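Local coordinates for excretory-secretory protein 2 (PDB 3NSW), which is secreted by the hookworm Ancylostoma ceylanicum, has a netrin-like fold and is probably an immunomodulator acting on the host, at residues T24-T29 and W43-V48; V28-K33 and T75-G80. All coordinates share one frame; numbering follows the deposited sequence.

Contact 1 of 2, residues T24-T29 and W43-V48; sequences TVAYVT and WRLYDV
The W43 indole turns its edge to the Y27 ring, CD1 standing over the centre of one face, in an edge-to-face pair with planes 52° apart and the five-membered ring centroid 5.0 Å from that of Y27. W43 NE1 gives a straight, short hydrogen bond of 2.6 Å to T29 OG1, which lies in the indole plane. R44 CB lies beside Y27 CB at 4.1 Å, near the plane of the Y27 ring, and the Y46 hydroxyl O lies 3.6 Å from Y27 CB. W43 and R44 both face Y27, a classic beta bulge in the antiparallel hairpin of strands 24-33 and 37-45. Y27 N bonds R44 O, and Y27 O takes the W43 amide at 2.8 Å. R44 runs extended from CG to NE; Y46 CD1 stands over the centre of one face of its guanidinium, and its NH1 is bonded to the C-terminal E106 O. On the sheet face opposite Y27 and R44, A26 CB meets L45 CD2 at 3.8 Å. Further along, Y46 N bonds V25 O, and V25 CG1 packs on Y46 CD2 at 3.9 Å. Past the last strand pair, a water accepts from V25 N and lies within bonding distance of Y46 O and V48 O.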
# COMPACT_ATOMS: atom_id res chain seq x y z
N THR A 24 0.38 -1.41 8.56
CA THR A 24 1.46 -0.55 8.06
C THR A 24 1.00 0.25 6.85
O THR A 24 0.14 -0.19 6.08
CB THR A 24 2.74 -1.33 7.67
OG1 THR A 24 2.46 -2.23 6.60
CG2 THR A 24 3.34 -2.08 8.87
N VAL A 25 1.58 1.43 6.69
CA VAL A 25 1.37 2.24 5.51
C VAL A 25 2.76 2.51 4.94
O VAL A 25 3.65 2.98 5.66
CB VAL A 25 0.70 3.58 5.83
CG1 VAL A 25 0.38 4.31 4.53
CG2 VAL A 25 -0.60 3.36 6.64
N ALA A 26 2.93 2.22 3.65
CA ALA A 26 4.24 2.24 3.01
C ALA A 26 4.27 3.06 1.73
O ALA A 26 3.25 3.25 1.07
CB ALA A 26 4.65 0.81 2.69
N TYR A 27 5.48 3.51 1.36
CA TYR A 27 5.75 4.23 0.12
C TYR A 27 6.48 3.19 -0.70
O TYR A 27 7.55 2.72 -0.28
CB TYR A 27 6.67 5.42 0.46
CG TYR A 27 7.20 6.24 -0.70
CD1 TYR A 27 6.61 6.20 -1.97
CD2 TYR A 27 8.27 7.13 -0.49
CE1 TYR A 27 7.12 7.00 -3.02
CE2 TYR A 27 8.77 7.92 -1.52
CZ TYR A 27 8.19 7.85 -2.77
OH TYR A 27 8.68 8.64 -3.79
N VAL A 28 5.88 2.78 -1.82
CA VAL A 28 6.40 1.68 -2.63
C VAL A 28 6.47 2.04 -4.12
O VAL A 28 5.79 2.96 -4.57
CB VAL A 28 5.53 0.39 -2.49
CG1 VAL A 28 5.47 -0.07 -1.02
CG2 VAL A 28 4.13 0.61 -3.04
N THR A 29 7.31 1.32 -4.87
CA THR A 29 7.22 1.34 -6.32
C THR A 29 6.85 -0.06 -6.76
O THR A 29 7.41 -1.05 -6.27
CB THR A 29 8.56 1.71 -6.98
OG1 THR A 29 9.01 2.97 -6.46
CG2 THR A 29 8.37 1.84 -8.51
N TRP A 43 10.25 1.87 -0.00
CA TRP A 43 11.11 3.01 0.25
C TRP A 43 11.06 3.47 1.69
O TRP A 43 12.07 3.91 2.24
CB TRP A 43 10.74 4.18 -0.66
CG TRP A 43 10.85 3.86 -2.12
CD1 TRP A 43 9.82 3.72 -3.01
CD2 TRP A 43 12.06 3.62 -2.85
NE1 TRP A 43 10.32 3.41 -4.26
CE2 TRP A 43 11.69 3.35 -4.19
CE3 TRP A 43 13.42 3.62 -2.52
CZ2 TRP A 43 12.63 3.07 -5.20
CZ3 TRP A 43 14.36 3.34 -3.52
CH2 TRP A 43 13.96 3.07 -4.84
N ARG A 44 9.89 3.36 2.31
CA ARG A 44 9.68 3.94 3.63
C ARG A 44 8.43 3.32 4.23
O ARG A 44 7.48 3.06 3.51
CB ARG A 44 9.44 5.44 3.47
CG ARG A 44 9.06 6.16 4.76
CD ARG A 44 8.91 7.64 4.51
NE ARG A 44 8.49 8.34 5.71
CZ ARG A 44 8.20 9.64 5.74
NH1 ARG A 44 8.29 10.36 4.63
NH2 ARG A 44 7.83 10.21 6.87
N LEU A 45 8.44 3.09 5.54
CA LEU A 45 7.17 2.81 6.23
C LEU A 45 6.85 4.07 6.99
O LEU A 45 7.70 4.57 7.75
CB LEU A 45 7.32 1.64 7.21
CG LEU A 45 7.78 0.26 6.70
CD1 LEU A 45 7.53 -0.76 7.79
CD2 LEU A 45 7.05 -0.13 5.45
N TYR A 46 5.65 4.62 6.78
CA TYR A 46 5.25 5.82 7.51
C TYR A 46 5.01 5.45 8.98
O TYR A 46 4.72 4.29 9.29
CB TYR A 46 4.00 6.46 6.89
CG TYR A 46 4.19 6.92 5.45
CD1 TYR A 46 4.79 8.15 5.16
CD2 TYR A 46 3.78 6.12 4.38
CE1 TYR A 46 4.96 8.58 3.85
CE2 TYR A 46 3.94 6.54 3.05
CZ TYR A 46 4.54 7.78 2.80
OH TYR A 46 4.70 8.21 1.51
N ASP A 47 5.15 6.43 9.87
CA ASP A 47 4.99 6.19 11.30
C ASP A 47 3.53 6.30 11.76
O ASP A 47 3.24 6.85 12.82
CB ASP A 47 5.91 7.13 12.08
CG ASP A 47 7.37 6.87 11.81
OD1 ASP A 47 7.81 5.71 11.97
OD2 ASP A 47 8.09 7.82 11.44
N VAL A 48 2.63 5.76 10.94
CA VAL A 48 1.18 5.73 11.19
C VAL A 48 0.60 4.37 10.77
O VAL A 48 1.10 3.75 9.82
CB VAL A 48 0.44 6.87 10.43
CG1 VAL A 48 0.80 8.24 10.98
CG2 VAL A 48 0.68 6.78 8.90
O HOH W 1 3.27 2.08 9.08

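Contact 2 of 2, residues V28-K33 and T75-G80; sequences VTVTGK and TDYVLG
V28-T29 and D76-Y77 form an antiparallel strand pairing among the central strands of the sheet of this netrin-like fold, joining strand 24-33 to strand 75-82. V28 and Y77 are a hydrogen-bonded pair: V28 N gives a nearly straight bond to Y77 O, and Y77 N returns one to V28 O, each 2.9 Å long. T29 and D76 are the next, non-hydrogen-bonded pair, where the CA atoms close to 4.3 Å and D76 CA rests against V28 O. Here the side chains supply the link. The T29 hydroxyl donates to D76 OD1 at 2.7 Å, approaching from above the carboxylate plane, 44° out of it; T29 OG1 itself also accepts from the W43 indole, so it is held from two strands. T29 CG2 lies 3.4 Å from D76 OD1. The carboxylate's other oxygen, OD2, has a weak bond to Y27 OH. Past T29, V30 N bonds T75 O at 3.0 Å.

V28, V30 and Y77 make the apolar contacts of the other face. V28 and Y77 cross at about a right angle, V28 CG2 touching Y77 CB at 4.0 Å and also meeting L79 CB. A chi1 of -59° turns V28 CG1 anti to the carbonyl carbon, leaving CG2 between backbone N and carbonyl carbon. V30 CG2 contacts CD2 and CE2 of the Y77 ring, both at 3.7 Å, while Y77 OH bonds T72 N. Y77 and L79 pack against V90 of strand 88-92; V28 touches Y42 of the adjoining strand 37-45, and L79 reaches L40 of that strand from the same apolar side.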
# COMPACT_ATOMS: atom_id res chain seq x y z
N VAL A 28 5.88 2.78 -1.82
CA VAL A 28 6.40 1.68 -2.63
C VAL A 28 6.47 2.04 -4.12
O VAL A 28 5.79 2.96 -4.57
CB VAL A 28 5.53 0.39 -2.49
CG1 VAL A 28 5.47 -0.07 -1.02
CG2 VAL A 28 4.13 0.61 -3.04
N THR A 29 7.31 1.32 -4.87
CA THR A 29 7.22 1.34 -6.32
C THR A 29 6.85 -0.06 -6.76
O THR A 29 7.41 -1.05 -6.27
CB THR A 29 8.56 1.71 -6.98
OG1 THR A 29 9.01 2.97 -6.46
CG2 THR A 29 8.37 1.84 -8.51
N VAL A 30 5.90 -0.15 -7.69
CA VAL A 30 5.60 -1.43 -8.35
C VAL A 30 6.70 -1.66 -9.39
O VAL A 30 6.89 -0.84 -10.29
CB VAL A 30 4.20 -1.42 -9.02
CG1 VAL A 30 3.96 -2.69 -9.86
CG2 VAL A 30 3.12 -1.27 -7.97
N THR A 31 7.42 -2.77 -9.26
CA THR A 31 8.61 -3.01 -10.10
C THR A 31 8.38 -4.08 -11.15
O THR A 31 9.28 -4.40 -11.94
CB THR A 31 9.83 -3.42 -9.27
OG1 THR A 31 9.54 -4.66 -8.61
CG2 THR A 31 10.17 -2.35 -8.24
N GLY A 32 7.17 -4.63 -11.16
CA GLY A 32 6.83 -5.72 -12.08
C GLY A 32 5.68 -6.54 -11.54
O GLY A 32 5.14 -6.26 -10.47
N LYS A 33 5.29 -7.57 -12.29
CA LYS A 33 4.18 -8.41 -11.87
C LYS A 33 4.43 -9.86 -12.27
O LYS A 33 4.70 -10.15 -13.44
CB LYS A 33 2.84 -7.91 -12.44
CG LYS A 33 1.65 -8.77 -12.01
CD LYS A 33 0.30 -8.09 -12.19
CE LYS A 33 -0.77 -8.87 -11.44
NZ LYS A 33 -2.14 -8.30 -11.59
N THR A 75 5.65 2.55 -11.07
CA THR A 75 4.80 3.64 -10.57
C THR A 75 4.78 3.63 -9.04
O THR A 75 4.78 2.56 -8.42
CB THR A 75 3.38 3.53 -11.14
OG1 THR A 75 3.46 3.56 -12.57
CG2 THR A 75 2.51 4.69 -10.68
N ASP A 76 4.78 4.81 -8.45
CA ASP A 76 4.90 4.92 -7.00
C ASP A 76 3.51 4.99 -6.37
O ASP A 76 2.65 5.71 -6.85
CB ASP A 76 5.68 6.16 -6.61
CG ASP A 76 7.17 6.08 -6.96
OD1 ASP A 76 7.63 5.02 -7.43
OD2 ASP A 76 7.86 7.08 -6.75
N TYR A 77 3.33 4.26 -5.27
CA TYR A 77 2.06 4.24 -4.53
C TYR A 77 2.25 4.37 -3.03
O TYR A 77 3.29 4.00 -2.49
CB TYR A 77 1.34 2.92 -4.80
CG TYR A 77 0.93 2.76 -6.25
CD1 TYR A 77 -0.23 3.35 -6.73
CD2 TYR A 77 1.75 2.06 -7.16
CE1 TYR A 77 -0.61 3.21 -8.06
CE2 TYR A 77 1.38 1.93 -8.50
CZ TYR A 77 0.20 2.50 -8.93
OH TYR A 77 -0.17 2.38 -10.25
N VAL A 78 1.22 4.87 -2.36
CA VAL A 78 1.13 4.67 -0.92
C VAL A 78 0.28 3.41 -0.76
O VAL A 78 -0.78 3.29 -1.40
CB VAL A 78 0.46 5.86 -0.21
CG1 VAL A 78 0.28 5.56 1.27
CG2 VAL A 78 1.30 7.12 -0.40
N LEU A 79 0.75 2.48 0.06
CA LEU A 79 0.12 1.17 0.20
C LEU A 79 -0.14 0.94 1.67
O LEU A 79 0.82 0.87 2.45
CB LEU A 79 1.05 0.08 -0.33
CG LEU A 79 0.58 -1.37 -0.15
CD1 LEU A 79 -0.68 -1.66 -0.99
CD2 LEU A 79 1.71 -2.36 -0.47
N GLY A 80 -1.41 0.82 2.06
CA GLY A 80 -1.77 0.59 3.46
C GLY A 80 -2.26 -0.83 3.58
O GLY A 80 -3.16 -1.21 2.85

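How the contacts relate
From the N terminus, strand 24-33 is reached first and serves both contacts, which share V28 and T29. Contact 1 closes the shorter loop, the hairpin that turns from 24-33 into 37-45; contact 2 closes a longer one, in which the chain continues through strand 59-63 before returning as 75-82. The return of 37-45 thus falls within the longer excursion. Strand 24-33 has one partner on each side in the sheet, 37-45 and 75-82, and the centres of contacts 1 and 2 lie about 10 Å apart. Contact between the two sets of residues continues beyond the shared pair, where A26 N probably bonds L79 O and V25 CG1 packs on V78 CG1.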